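Local coordinates for heme-binding protein A (Haemophilus parasuis 29755, PDB 3TPA) that probably binds glutathione as a periplasmic solute-binding protein of family 5, a class that generally hands its ligand to a membrane transporter, at residues A[25-30]-A[118-123]; A[123-128]-A[159-164]; A[351-356]-A[404-409]; A[274-279]-A[477-482]. The protein carries 1 engineered substitution. One frame throughout, in Å; residues are numbered along the deposited sequence.

From the N terminus, contact 1 closes first: the loop after strand 9-14 folds back onto the start of helix 120-124. Contact 2 follows directly in series and shares Asn123 with it, joining the end of that helix to the loop after helix 153-156. The two centres lie about 8 Å apart. Contacts 3 and 4 sit in another part of the fold, their centres about 29 to 35 Å from those of contacts 1 and 2. Contact 4 pairs strands 261-276 and 478-491, closing a long loop in which contact 3 is nested. Strands 261-276 and 407-413 are neighbours, so both contacts belong to one mixed sheet.

Contact 1 of 4, residues A[25-30]-A[118-123]; sequences ITNDAN and TYFYFN
The start of helix 120-124 is covered by the loop 25-30, with Asn27 lying on Phe120 and Ile25 beside Tyr119, the N-cap residue and the centre of an inverse gamma turn. Asn27 supplies a CH-pi contact: its CB stands over one face of the Phe120 ring, 3.6 Å from the centroid and displaced toward the rim. CG of Asn27 is anti to the backbone N (chi1 179°), and the amide beyond it continues over the ring, its plane turned 35° from that of the phenyl group; ND2 comes to 3.5 Å from Phe120 CZ. Thr118 CB lies over the opposite face. Ile25 CG2 touches Tyr119 CE1 at 3.5 Å, while Ile25 CA directs a CA-H...O contact at Thr118 O. The hydroxyl of Tyr119 is bonded outside the contact, to His112 O. At the far end of the loop, Ala29 CB meets Tyr121 OH at 3.6 Å.

No direct hydrogen bond joins the segments, and two waters carry the polar link. Water 1 donates to Ile25 O at 2.9 Å and accepts from Thr118 N. Water 2 accepts from Tyr121 N at 3.0 Å and lies 2.8 Å from Thr26 O, so a backbone N-H in the first turn of the helix is served through solvent, while the direct contacts are apolar packing, one CH-pi contact and one CA-H...O contact.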
loop_
_atom_site.group_PDB
_atom_site.type_symbol
_atom_site.label_atom_id
_atom_site.label_comp_id
_atom_site.label_asym_id
_atom_site.label_seq_id
_atom_site.Cartn_x
_atom_site.Cartn_y
_atom_site.Cartn_z
ATOM N N ILE A 25 -15.428 2.254 3.225
ATOM C CA ILE A 25 -15.775 3.061 2.042
ATOM C C ILE A 25 -14.774 4.158 1.702
ATOM O O ILE A 25 -15.117 5.144 1.064
ATOM C CB ILE A 25 -17.184 3.692 2.162
ATOM C CG1 ILE A 25 -17.265 4.596 3.391
ATOM C CG2 ILE A 25 -18.250 2.608 2.259
ATOM C CD1 ILE A 25 -18.544 5.422 3.475
ATOM N N THR A 26 -13.532 3.963 2.116
ATOM C CA THR A 26 -12.502 4.967 1.952
ATOM C C THR A 26 -11.683 4.705 0.710
ATOM O O THR A 26 -11.344 3.564 0.408
ATOM C CB THR A 26 -11.563 4.969 3.150
ATOM O OG1 THR A 26 -12.267 5.456 4.293
ATOM C CG2 THR A 26 -10.353 5.854 2.882
ATOM N N ASN A 27 -11.366 5.786 0.006
ATOM C CA ASN A 27 -10.610 5.753 -1.236
ATOM C C ASN A 27 -9.190 6.181 -0.948
ATOM O O ASN A 27 -8.229 5.585 -1.430
ATOM C CB ASN A 27 -11.240 6.739 -2.221
ATOM C CG ASN A 27 -10.503 6.806 -3.548
ATOM O OD1 ASN A 27 -9.376 6.327 -3.679
ATOM N ND2 ASN A 27 -11.138 7.419 -4.538
ATOM N N ASP A 28 -9.092 7.239 -0.152
ATOM C CA ASP A 28 -7.837 7.868 0.219
ATOM C C ASP A 28 -7.229 7.198 1.446
ATOM O O ASP A 28 -7.710 7.388 2.553
ATOM C CB ASP A 28 -8.111 9.348 0.515
ATOM C CG ASP A 28 -6.870 10.099 0.923
ATOM O OD1 ASP A 28 -6.012 10.329 0.047
ATOM O OD2 ASP A 28 -6.755 10.461 2.113
ATOM N N ALA A 29 -6.166 6.423 1.253
ATOM C CA ALA A 29 -5.576 5.661 2.359
ATOM C C ALA A 29 -5.244 6.532 3.589
ATOM O O ALA A 29 -5.179 6.052 4.717
ATOM C CB ALA A 29 -4.342 4.861 1.884
ATOM N N ASN A 30 -5.049 7.817 3.373
ATOM C CA ASN A 30 -4.790 8.712 4.498
ATOM C C ASN A 30 -5.931 8.840 5.529
ATOM O O ASN A 30 -5.657 9.123 6.685
ATOM C CB ASN A 30 -4.307 10.082 4.012
ATOM C CG ASN A 30 -2.886 10.033 3.458
ATOM O OD1 ASN A 30 -2.680 9.982 2.246
ATOM N ND2 ASN A 30 -1.899 10.036 4.352
ATOM N N THR A 118 -18.782 3.319 -1.627
ATOM C CA THR A 118 -18.094 2.607 -2.700
ATOM C C THR A 118 -16.981 1.782 -2.074
ATOM O O THR A 118 -16.187 2.299 -1.287
ATOM C CB THR A 118 -17.441 3.596 -3.638
ATOM O OG1 THR A 118 -16.753 4.565 -2.846
ATOM C CG2 THR A 118 -18.490 4.322 -4.479
ATOM N N TYR A 119 -16.894 0.507 -2.438
ATOM C CA TYR A 119 -15.989 -0.389 -1.734
ATOM C C TYR A 119 -14.698 -0.539 -2.510
ATOM O O TYR A 119 -14.379 -1.607 -3.041
ATOM C CB TYR A 119 -16.708 -1.703 -1.410
ATOM C CG TYR A 119 -17.960 -1.366 -0.640
ATOM C CD1 TYR A 119 -17.894 -1.050 0.713
ATOM C CD2 TYR A 119 -19.206 -1.300 -1.275
ATOM C CE1 TYR A 119 -19.030 -0.691 1.432
ATOM C CE2 TYR A 119 -20.348 -0.934 -0.564
ATOM C CZ TYR A 119 -20.250 -0.636 0.791
ATOM O OH TYR A 119 -21.368 -0.277 1.515
ATOM N N PHE A 120 -13.969 0.574 -2.561
ATOM C CA PHE A 120 -12.759 0.683 -3.348
ATOM C C PHE A 120 -11.794 -0.455 -3.073
ATOM O O PHE A 120 -11.222 -1.010 -3.984
ATOM C CB PHE A 120 -12.025 1.997 -3.046
ATOM C CG PHE A 120 -12.760 3.223 -3.482
ATOM C CD1 PHE A 120 -12.861 3.542 -4.829
ATOM C CD2 PHE A 120 -13.337 4.068 -2.544
ATOM C CE1 PHE A 120 -13.541 4.673 -5.231
ATOM C CE2 PHE A 120 -14.006 5.202 -2.939
ATOM C CZ PHE A 120 -14.110 5.506 -4.286
ATOM N N TYR A 121 -11.564 -0.763 -1.806
ATOM C CA TYR A 121 -10.533 -1.733 -1.472
ATOM C C TYR A 121 -11.028 -3.158 -1.706
ATOM O O TYR A 121 -10.297 -4.010 -2.216
ATOM C CB TYR A 121 -10.010 -1.516 -0.046
ATOM C CG TYR A 121 -8.793 -0.617 0.016
ATOM C CD1 TYR A 121 -8.921 0.752 0.159
ATOM C CD2 TYR A 121 -7.517 -1.144 -0.071
ATOM C CE1 TYR A 121 -7.813 1.569 0.210
ATOM C CE2 TYR A 121 -6.394 -0.327 -0.023
ATOM C CZ TYR A 121 -6.552 1.029 0.117
ATOM O OH TYR A 121 -5.439 1.849 0.164
ATOM N N PHE A 122 -12.283 -3.422 -1.355
ATOM C CA PHE A 122 -12.856 -4.734 -1.643
ATOM C C PHE A 122 -12.574 -5.122 -3.105
ATOM O O PHE A 122 -12.169 -6.252 -3.400
ATOM C CB PHE A 122 -14.361 -4.716 -1.360
ATOM C CG PHE A 122 -15.005 -6.079 -1.371
ATOM C CD1 PHE A 122 -14.980 -6.886 -0.239
ATOM C CD2 PHE A 122 -15.653 -6.544 -2.498
ATOM C CE1 PHE A 122 -15.582 -8.144 -0.247
ATOM C CE2 PHE A 122 -16.260 -7.814 -2.512
ATOM C CZ PHE A 122 -16.221 -8.605 -1.387
ATOM N N ASN A 123 -12.776 -4.165 -4.015
ATOM C CA ASN A 123 -12.556 -4.392 -5.448
ATOM C C ASN A 123 -11.081 -4.380 -5.849
ATOM O O ASN A 123 -10.639 -5.204 -6.647
ATOM C CB ASN A 123 -13.340 -3.367 -6.284
ATOM C CG ASN A 123 -14.830 -3.641 -6.264
ATOM O OD1 ASN A 123 -15.318 -4.535 -6.954
ATOM N ND2 ASN A 123 -15.555 -2.892 -5.450
HETATM O O HOH W 1 -17.463 5.767 -0.509
HETATM O O HOH W 2 -12.421 0.970 0.528
#

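Contact 2 of 4, residues A[123-128]-A[159-164]; sequences NWMNLP and MDFLSI
Met125 turns its CG to the position anti to its carbonyl carbon (chi1 -55°), then bends at the next two torsions, and so meets Met159 tip to tip. Phe161 instead sets its CG between its own backbone N and carbonyl carbon (chi1 79°), which brings the ring round to the side chains of Met125 and Leu127. The two thioethers exchange contacts: Met125 CE is 3.8 Å from Met159 SD, and Met159 CE is 3.9 Å from Met125 SD. Met125 CG also reaches Phe161 CE2 at 4.0 Å. Leu127 comes at the ring from its rim, with CD1 near the ring plane and 3.8 Å from Phe161 CZ; the same methyl is 4.2 Å from Leu162 CD1. Leu162 CG lies over one face of the Phe161 ring, displaced toward the rim, and Met159 SD lies at its edge.

All five touching residues are buried, and the contact is wholly apolar. Met125 and Leu127 sit on either side of Asn126 in sequence, the C-prime residue, with positive phi, of the Schellman motif that ends helix 120-124; in it Leu127 N bonds to Phe122 O and Asn126 N to Asn123 O (2.9 Å). The chain can therefore turn straight into helix 127-130, which leads on to strand 131-136. Around this packing, helix 153-156 adds Phe153 against Leu127 and Thr156 against Met125 and Phe161, while helix 94-105 meets Leu162 through Phe101 and Gln104.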
loop_
_atom_site.group_PDB
_atom_site.type_symbol
_atom_site.label_atom_id
_atom_site.label_comp_id
_atom_site.label_asym_id
_atom_site.label_seq_id
_atom_site.Cartn_x
_atom_site.Cartn_y
_atom_site.Cartn_z
ATOM N N ASN A 123 -12.776 -4.165 -4.015
ATOM C CA ASN A 123 -12.556 -4.392 -5.448
ATOM C C ASN A 123 -11.081 -4.380 -5.849
ATOM O O ASN A 123 -10.639 -5.204 -6.647
ATOM C CB ASN A 123 -13.340 -3.367 -6.284
ATOM C CG ASN A 123 -14.830 -3.641 -6.264
ATOM O OD1 ASN A 123 -15.318 -4.535 -6.954
ATOM N ND2 ASN A 123 -15.555 -2.892 -5.450
ATOM N N TRP A 124 -10.316 -3.452 -5.287
ATOM C CA TRP A 124 -8.888 -3.386 -5.594
ATOM C C TRP A 124 -8.170 -4.686 -5.233
ATOM O O TRP A 124 -7.249 -5.093 -5.935
ATOM C CB TRP A 124 -8.229 -2.193 -4.908
ATOM C CG TRP A 124 -8.649 -0.868 -5.481
ATOM C CD1 TRP A 124 -9.081 -0.627 -6.758
ATOM C CD2 TRP A 124 -8.709 0.388 -4.795
ATOM N NE1 TRP A 124 -9.385 0.705 -6.912
ATOM C CE2 TRP A 124 -9.169 1.351 -5.722
ATOM C CE3 TRP A 124 -8.408 0.799 -3.490
ATOM C CZ2 TRP A 124 -9.335 2.687 -5.387
ATOM C CZ3 TRP A 124 -8.579 2.127 -3.160
ATOM C CH2 TRP A 124 -9.036 3.057 -4.105
ATOM N N MET A 125 -8.594 -5.322 -4.140
ATOM C CA MET A 125 -8.009 -6.586 -3.688
ATOM C C MET A 125 -8.696 -7.821 -4.297
ATOM O O MET A 125 -8.458 -8.957 -3.878
ATOM C CB MET A 125 -8.023 -6.667 -2.156
ATOM C CG MET A 125 -7.334 -5.486 -1.475
ATOM S SD MET A 125 -5.685 -5.138 -2.136
ATOM C CE MET A 125 -4.810 -6.638 -1.695
ATOM N N ASN A 126 -9.556 -7.581 -5.278
ATOM C CA ASN A 126 -10.167 -8.647 -6.066
ATOM C C ASN A 126 -10.998 -9.628 -5.267
ATOM O O ASN A 126 -11.127 -10.783 -5.644
ATOM C CB ASN A 126 -9.107 -9.405 -6.865
ATOM C CG ASN A 126 -8.162 -8.483 -7.601
ATOM O OD1 ASN A 126 -8.567 -7.731 -8.493
ATOM N ND2 ASN A 126 -6.886 -8.538 -7.232
ATOM N N LEU A 127 -11.571 -9.175 -4.161
ATOM C CA LEU A 127 -12.441 -10.057 -3.385
ATOM C C LEU A 127 -13.723 -10.473 -4.117
ATOM O O LEU A 127 -14.258 -11.543 -3.852
ATOM C CB LEU A 127 -12.785 -9.430 -2.031
ATOM C CG LEU A 127 -11.541 -9.211 -1.168
ATOM C CD1 LEU A 127 -11.934 -8.754 0.212
ATOM C CD2 LEU A 127 -10.727 -10.486 -1.102
ATOM N N PRO A 128 -14.252 -9.621 -5.013
ATOM C CA PRO A 128 -15.484 -10.101 -5.649
ATOM C C PRO A 128 -15.270 -11.438 -6.354
ATOM O O PRO A 128 -16.198 -12.224 -6.494
ATOM C CB PRO A 128 -15.791 -9.015 -6.679
ATOM C CG PRO A 128 -15.185 -7.767 -6.113
ATOM C CD PRO A 128 -13.926 -8.235 -5.400
ATOM N N MET A 159 -6.074 -5.819 6.416
ATOM C CA MET A 159 -6.110 -4.476 5.853
ATOM C C MET A 159 -7.244 -3.665 6.453
ATOM O O MET A 159 -8.263 -4.213 6.895
ATOM C CB MET A 159 -6.204 -4.549 4.317
ATOM C CG MET A 159 -4.969 -5.161 3.652
ATOM S SD MET A 159 -5.155 -5.305 1.854
ATOM C CE MET A 159 -5.353 -3.589 1.389
ATOM N N ASP A 160 -7.049 -2.354 6.475
ATOM C CA ASP A 160 -7.978 -1.412 7.108
ATOM C C ASP A 160 -9.430 -1.509 6.671
ATOM O O ASP A 160 -10.333 -1.354 7.505
ATOM C CB ASP A 160 -7.482 0.014 6.916
ATOM C CG ASP A 160 -6.125 0.223 7.513
ATOM O OD1 ASP A 160 -5.163 -0.364 6.994
ATOM O OD2 ASP A 160 -6.019 0.961 8.499
ATOM N N PHE A 161 -9.659 -1.748 5.378
ATOM C CA PHE A 161 -11.021 -1.813 4.838
ATOM C C PHE A 161 -11.844 -2.967 5.429
ATOM O O PHE A 161 -13.081 -2.974 5.365
ATOM C CB PHE A 161 -11.002 -1.894 3.293
ATOM C CG PHE A 161 -10.686 -3.276 2.716
ATOM C CD1 PHE A 161 -11.694 -4.059 2.153
ATOM C CD2 PHE A 161 -9.384 -3.751 2.671
ATOM C CE1 PHE A 161 -11.412 -5.281 1.585
ATOM C CE2 PHE A 161 -9.088 -4.997 2.102
ATOM C CZ PHE A 161 -10.098 -5.761 1.560
ATOM N N LEU A 162 -11.159 -3.932 6.026
ATOM C CA LEU A 162 -11.862 -5.055 6.666
ATOM C C LEU A 162 -11.951 -4.912 8.191
ATOM O O LEU A 162 -12.038 -5.892 8.919
ATOM C CB LEU A 162 -11.271 -6.408 6.213
ATOM C CG LEU A 162 -11.560 -6.683 4.731
ATOM C CD1 LEU A 162 -10.876 -7.975 4.247
ATOM C CD2 LEU A 162 -13.080 -6.773 4.450
ATOM N N SER A 163 -11.942 -3.669 8.659
ATOM C CA SER A 163 -12.218 -3.366 10.061
ATOM C C SER A 163 -13.595 -3.888 10.423
ATOM O O SER A 163 -14.509 -3.872 9.596
ATOM C CB SER A 163 -12.192 -1.864 10.294
ATOM O OG SER A 163 -10.876 -1.361 10.183
ATOM N N ILE A 164 -13.748 -4.347 11.659
ATOM C CA ILE A 164 -15.014 -4.940 12.072
ATOM C C ILE A 164 -15.880 -3.897 12.772
ATOM O O ILE A 164 -15.489 -3.340 13.808
ATOM C CB ILE A 164 -14.786 -6.157 12.985
ATOM C CG1 ILE A 164 -13.912 -7.208 12.282
ATOM C CG2 ILE A 164 -16.112 -6.759 13.434
ATOM C CD1 ILE A 164 -14.453 -7.686 10.952
#

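Contact 3 of 4, residues A[351-356]-A[404-409]; sequences FETEIW and EFAAGT
Trp356 N donates to Ala407 O at 2.7 Å in a nearly straight bond (174°) that joins strands 351-356 and 407-413 as parallel neighbours in the mixed sheet of an alpha/beta domain. Ala407 N in turn donates to Glu354 O at 3.0 Å, so Ala407 is gripped through both its N and its O. Thr409 N bonds to Trp356 O at 3.1 Å. Thr409 OG1 adds a weak bond to Trp356 O; its stronger partner is Gln358 N. On its other side, strand 351-356 bonds to strand 384-389, which it joins through helix 368-381 in a beta-alpha-beta unit.

On one face of the sheet Ile355 CG1 lies 4.2 Å from Ala407 CB, and helix 368-381 packs against Ile355. The other face holds the indole of Trp356, whose CG is anti to its carbonyl carbon (chi1 -71°). Phe405 CB stands over it, 3.6 Å from the centroid of the five-membered ring, and Glu404 CB touches Trp356 CH2. Helix 393-401 also borders the indole. Trp356 NE1 donates to Glu354 OE1 at 3.2 Å: the oxygen lies in the ring plane, but the N-H meets it from above the carboxylate plane.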
loop_
_atom_site.group_PDB
_atom_site.type_symbol
_atom_site.label_atom_id
_atom_site.label_comp_id
_atom_site.label_asym_id
_atom_site.label_seq_id
_atom_site.Cartn_x
_atom_site.Cartn_y
_atom_site.Cartn_z
ATOM N N PHE A 351 18.046 3.384 -33.043
ATOM C CA PHE A 351 16.708 3.552 -33.598
ATOM C C PHE A 351 15.976 4.728 -32.936
ATOM O O PHE A 351 16.482 5.340 -32.007
ATOM C CB PHE A 351 15.905 2.249 -33.433
ATOM C CG PHE A 351 15.777 1.788 -32.002
ATOM C CD1 PHE A 351 14.693 2.172 -31.231
ATOM C CD2 PHE A 351 16.745 0.976 -31.428
ATOM C CE1 PHE A 351 14.573 1.747 -29.913
ATOM C CE2 PHE A 351 16.632 0.555 -30.110
ATOM C CZ PHE A 351 15.546 0.942 -29.356
ATOM N N GLU A 352 14.786 5.044 -33.427
ATOM C CA GLU A 352 14.003 6.112 -32.833
ATOM C C GLU A 352 12.864 5.506 -32.030
ATOM O O GLU A 352 12.320 4.462 -32.389
ATOM C CB GLU A 352 13.441 7.060 -33.901
ATOM C CG GLU A 352 14.483 7.729 -34.802
ATOM C CD GLU A 352 13.831 8.482 -35.954
ATOM O OE1 GLU A 352 12.865 7.947 -36.541
ATOM O OE2 GLU A 352 14.265 9.613 -36.265
ATOM N N THR A 353 12.497 6.171 -30.947
ATOM C CA THR A 353 11.432 5.677 -30.079
ATOM C C THR A 353 10.841 6.846 -29.286
ATOM O O THR A 353 11.094 8.001 -29.612
ATOM C CB THR A 353 11.937 4.546 -29.147
ATOM O OG1 THR A 353 10.834 3.983 -28.431
ATOM C CG2 THR A 353 12.984 5.068 -28.154
ATOM N N GLU A 354 10.046 6.551 -28.264
ATOM C CA GLU A 354 9.409 7.584 -27.464
ATOM C C GLU A 354 9.457 7.224 -25.993
ATOM O O GLU A 354 9.414 6.053 -25.629
ATOM C CB GLU A 354 7.935 7.744 -27.845
ATOM C CG GLU A 354 7.642 8.162 -29.268
ATOM C CD GLU A 354 6.141 8.282 -29.523
ATOM O OE1 GLU A 354 5.386 7.377 -29.099
ATOM O OE2 GLU A 354 5.713 9.292 -30.126
ATOM N N ILE A 355 9.538 8.238 -25.144
ATOM C CA ILE A 355 9.386 8.034 -23.712
ATOM C C ILE A 355 8.153 8.802 -23.247
ATOM O O ILE A 355 8.134 10.031 -23.257
ATOM C CB ILE A 355 10.606 8.511 -22.924
ATOM C CG1 ILE A 355 11.849 7.686 -23.276
ATOM C CG2 ILE A 355 10.330 8.440 -21.420
ATOM C CD1 ILE A 355 13.150 8.375 -22.860
ATOM N N TRP A 356 7.117 8.069 -22.864
ATOM C CA TRP A 356 5.909 8.676 -22.342
ATOM C C TRP A 356 6.124 9.167 -20.910
ATOM O O TRP A 356 6.382 8.374 -20.003
ATOM C CB TRP A 356 4.754 7.679 -22.401
ATOM C CG TRP A 356 4.301 7.427 -23.812
ATOM C CD1 TRP A 356 5.085 7.425 -24.934
ATOM C CD2 TRP A 356 2.962 7.192 -24.259
ATOM N NE1 TRP A 356 4.319 7.180 -26.046
ATOM C CE2 TRP A 356 3.013 7.030 -25.661
ATOM C CE3 TRP A 356 1.724 7.083 -23.611
ATOM C CZ2 TRP A 356 1.871 6.775 -26.430
ATOM C CZ3 TRP A 356 0.598 6.817 -24.375
ATOM C CH2 TRP A 356 0.679 6.674 -25.766
ATOM N N GLU A 404 -0.094 1.322 -26.996
ATOM C CA GLU A 404 0.384 2.370 -27.902
ATOM C C GLU A 404 1.770 2.922 -27.559
ATOM O O GLU A 404 2.490 3.390 -28.442
ATOM C CB GLU A 404 -0.595 3.540 -27.943
ATOM C CG GLU A 404 -1.870 3.271 -28.714
ATOM C CD GLU A 404 -2.660 4.541 -28.948
ATOM O OE1 GLU A 404 -2.093 5.503 -29.520
ATOM O OE2 GLU A 404 -3.840 4.579 -28.542
ATOM N N PHE A 405 2.148 2.892 -26.286
ATOM C CA PHE A 405 3.421 3.489 -25.889
ATOM C C PHE A 405 4.582 2.621 -26.338
ATOM O O PHE A 405 4.391 1.454 -26.739
ATOM C CB PHE A 405 3.489 3.671 -24.370
ATOM C CG PHE A 405 3.819 2.408 -23.627
ATOM C CD1 PHE A 405 5.015 2.286 -22.936
ATOM C CD2 PHE A 405 2.949 1.332 -23.652
ATOM C CE1 PHE A 405 5.334 1.115 -22.253
ATOM C CE2 PHE A 405 3.257 0.158 -22.986
ATOM C CZ PHE A 405 4.456 0.053 -22.277
ATOM N N ALA A 406 5.779 3.212 -26.278
ATOM C CA ALA A 406 7.039 2.513 -26.513
ATOM C C ALA A 406 7.745 2.313 -25.170
ATOM O O ALA A 406 7.797 1.196 -24.635
ATOM C CB ALA A 406 7.927 3.321 -27.468
ATOM N N ALA A 407 8.298 3.406 -24.641
ATOM C CA ALA A 407 8.853 3.435 -23.288
ATOM C C ALA A 407 8.075 4.446 -22.450
ATOM O O ALA A 407 7.445 5.347 -22.996
ATOM C CB ALA A 407 10.338 3.815 -23.317
ATOM N N GLY A 408 8.129 4.314 -21.129
ATOM C CA GLY A 408 7.475 5.279 -20.264
ATOM C C GLY A 408 7.893 5.201 -18.811
ATOM O O GLY A 408 8.515 4.226 -18.361
ATOM N N THR A 409 7.507 6.238 -18.072
ATOM C CA THR A 409 7.819 6.375 -16.658
ATOM C C THR A 409 6.586 6.001 -15.864
ATOM O O THR A 409 5.586 6.722 -15.875
ATOM C CB THR A 409 8.190 7.826 -16.292
ATOM O OG1 THR A 409 7.134 8.699 -16.694
ATOM C CG2 THR A 409 9.487 8.258 -16.972
#

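Contact 4 of 4, residues A[274-279]-A[477-482]; sequences IGLNTT and PIIPFA
Ile274 and Ile479 face each other across an antiparallel pair of strands, CB to CB at 4.2 Å, and form the apolar centre on one face of the mixed sheet. CD1 of Ile274 reaches Phe481 CE2 at 3.8 Å, the two side chains crossing at about a right angle. Phe481 CG sits between its backbone N and carbonyl carbon (chi1 63°), and the edge of its ring comes close to the backbone N of Ile274. Phe481 and Ala482 form a classic beta bulge opposite Ala272. Toward the other end, Leu276 CD1 meets Ile479 CD1 at 4.0 Å, and helix 286-294 covers this side with Leu292 and His293 on Ile479. On the opposite face Ile478 CG2 lies 4.0 Å from Gly275 CA.

Two backbone bonds make Ile274 and Ile479 a hydrogen-bonded pair: Ile479 N to Ile274 O at 2.9 Å, and Ile274 N to Ile479 O at 3.0 Å. Gly275 and Ile478 are the non-hydrogen-bonded pair beside them. The pairing fades at Pro477, whose O takes a weak bond from Leu276 N, and beyond it Thr278 CG2 lies beside Pro477 CB. After strand 261-276 the chain turns away through an Asx turn, where Asn277 OD1 accepts both Thr279 N and Thr279 OG1 from the same face of its plane, the hydroxyl at 2.7 Å.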
loop_
_atom_site.group_PDB
_atom_site.type_symbol
_atom_site.label_atom_id
_atom_site.label_comp_id
_atom_site.label_asym_id
_atom_site.label_seq_id
_atom_site.Cartn_x
_atom_site.Cartn_y
_atom_site.Cartn_z
ATOM N N ILE A 274 10.942 2.139 -15.635
ATOM C CA ILE A 274 10.694 2.493 -17.020
ATOM C C ILE A 274 9.999 1.285 -17.646
ATOM O O ILE A 274 10.557 0.196 -17.683
ATOM C CB ILE A 274 12.000 2.797 -17.771
ATOM C CG1 ILE A 274 12.770 3.954 -17.125
ATOM C CG2 ILE A 274 11.732 3.070 -19.255
ATOM C CD1 ILE A 274 12.007 5.314 -17.120
ATOM N N GLY A 275 8.777 1.465 -18.132
ATOM C CA GLY A 275 8.057 0.371 -18.764
ATOM C C GLY A 275 8.532 0.299 -20.202
ATOM O O GLY A 275 8.829 1.328 -20.795
ATOM N N LEU A 276 8.629 -0.911 -20.750
ATOM C CA LEU A 276 8.970 -1.095 -22.154
ATOM C C LEU A 276 7.924 -1.971 -22.822
ATOM O O LEU A 276 7.660 -3.097 -22.386
ATOM C CB LEU A 276 10.347 -1.744 -22.282
ATOM C CG LEU A 276 11.526 -0.998 -21.654
ATOM C CD1 LEU A 276 12.819 -1.846 -21.731
ATOM C CD2 LEU A 276 11.716 0.340 -22.346
ATOM N N ASN A 277 7.329 -1.471 -23.894
ATOM C CA ASN A 277 6.305 -2.235 -24.593
ATOM C C ASN A 277 6.956 -3.331 -25.413
ATOM O O ASN A 277 7.459 -3.075 -26.499
ATOM C CB ASN A 277 5.531 -1.314 -25.504
ATOM C CG ASN A 277 4.403 -2.004 -26.193
ATOM O OD1 ASN A 277 4.355 -3.231 -26.262
ATOM N ND2 ASN A 277 3.472 -1.217 -26.717
ATOM N N THR A 278 6.931 -4.557 -24.904
ATOM C CA THR A 278 7.647 -5.649 -25.554
ATOM C C THR A 278 7.003 -6.173 -26.850
ATOM O O THR A 278 7.455 -7.184 -27.395
ATOM C CB THR A 278 7.881 -6.814 -24.598
ATOM O OG1 THR A 278 6.646 -7.479 -24.350
ATOM C CG2 THR A 278 8.433 -6.312 -23.272
ATOM N N THR A 279 5.965 -5.492 -27.345
ATOM C CA THR A 279 5.370 -5.855 -28.635
ATOM C C THR A 279 5.828 -4.910 -29.732
ATOM O O THR A 279 5.503 -5.101 -30.894
ATOM C CB THR A 279 3.831 -5.851 -28.612
ATOM O OG1 THR A 279 3.351 -4.514 -28.366
ATOM C CG2 THR A 279 3.305 -6.808 -27.548
ATOM N N PRO A 477 11.806 -6.882 -19.014
ATOM C CA PRO A 477 10.664 -6.223 -19.683
ATOM C C PRO A 477 10.361 -4.797 -19.188
ATOM O O PRO A 477 9.757 -3.988 -19.909
ATOM C CB PRO A 477 9.487 -7.157 -19.371
ATOM C CG PRO A 477 9.877 -7.884 -18.154
ATOM C CD PRO A 477 11.377 -8.049 -18.217
ATOM N N ILE A 478 10.723 -4.519 -17.942
ATOM C CA ILE A 478 10.723 -3.160 -17.421
ATOM C C ILE A 478 12.073 -2.972 -16.765
ATOM O O ILE A 478 12.767 -3.945 -16.477
ATOM C CB ILE A 478 9.616 -2.884 -16.377
ATOM C CG1 ILE A 478 9.842 -3.678 -15.083
ATOM C CG2 ILE A 478 8.193 -3.162 -16.960
ATOM C CD1 ILE A 478 8.817 -3.331 -13.996
ATOM N N ILE A 479 12.450 -1.720 -16.544
ATOM C CA ILE A 479 13.705 -1.396 -15.889
ATOM C C ILE A 479 13.379 -0.766 -14.544
ATOM O O ILE A 479 13.073 0.420 -14.473
ATOM C CB ILE A 479 14.506 -0.397 -16.743
ATOM C CG1 ILE A 479 14.788 -0.976 -18.135
ATOM C CG2 ILE A 479 15.810 -0.001 -16.054
ATOM C CD1 ILE A 479 15.173 0.053 -19.178
ATOM N N PRO A 480 13.428 -1.558 -13.464
ATOM C CA PRO A 480 13.220 -0.975 -12.134
ATOM C C PRO A 480 14.321 0.023 -11.831
ATOM O O PRO A 480 15.472 -0.255 -12.152
ATOM C CB PRO A 480 13.363 -2.186 -11.203
ATOM C CG PRO A 480 12.974 -3.382 -12.091
ATOM C CD PRO A 480 13.642 -3.016 -13.391
ATOM N N PHE A 481 13.988 1.167 -11.242
ATOM C CA PHE A 481 15.042 2.076 -10.788
ATOM C C PHE A 481 14.939 2.624 -9.353
ATOM O O PHE A 481 15.953 2.997 -8.776
ATOM C CB PHE A 481 15.280 3.215 -11.799
ATOM C CG PHE A 481 14.092 4.134 -11.999
ATOM C CD1 PHE A 481 13.826 5.157 -11.094
ATOM C CD2 PHE A 481 13.268 3.996 -13.120
ATOM C CE1 PHE A 481 12.742 6.015 -11.276
ATOM C CE2 PHE A 481 12.179 4.856 -13.324
ATOM C CZ PHE A 481 11.914 5.866 -12.387
ATOM N N ALA A 482 13.744 2.683 -8.766
ATOM C CA ALA A 482 13.643 3.260 -7.425
ATOM C C ALA A 482 12.498 2.725 -6.589
ATOM O O ALA A 482 11.448 2.312 -7.110
ATOM C CB ALA A 482 13.531 4.775 -7.507
#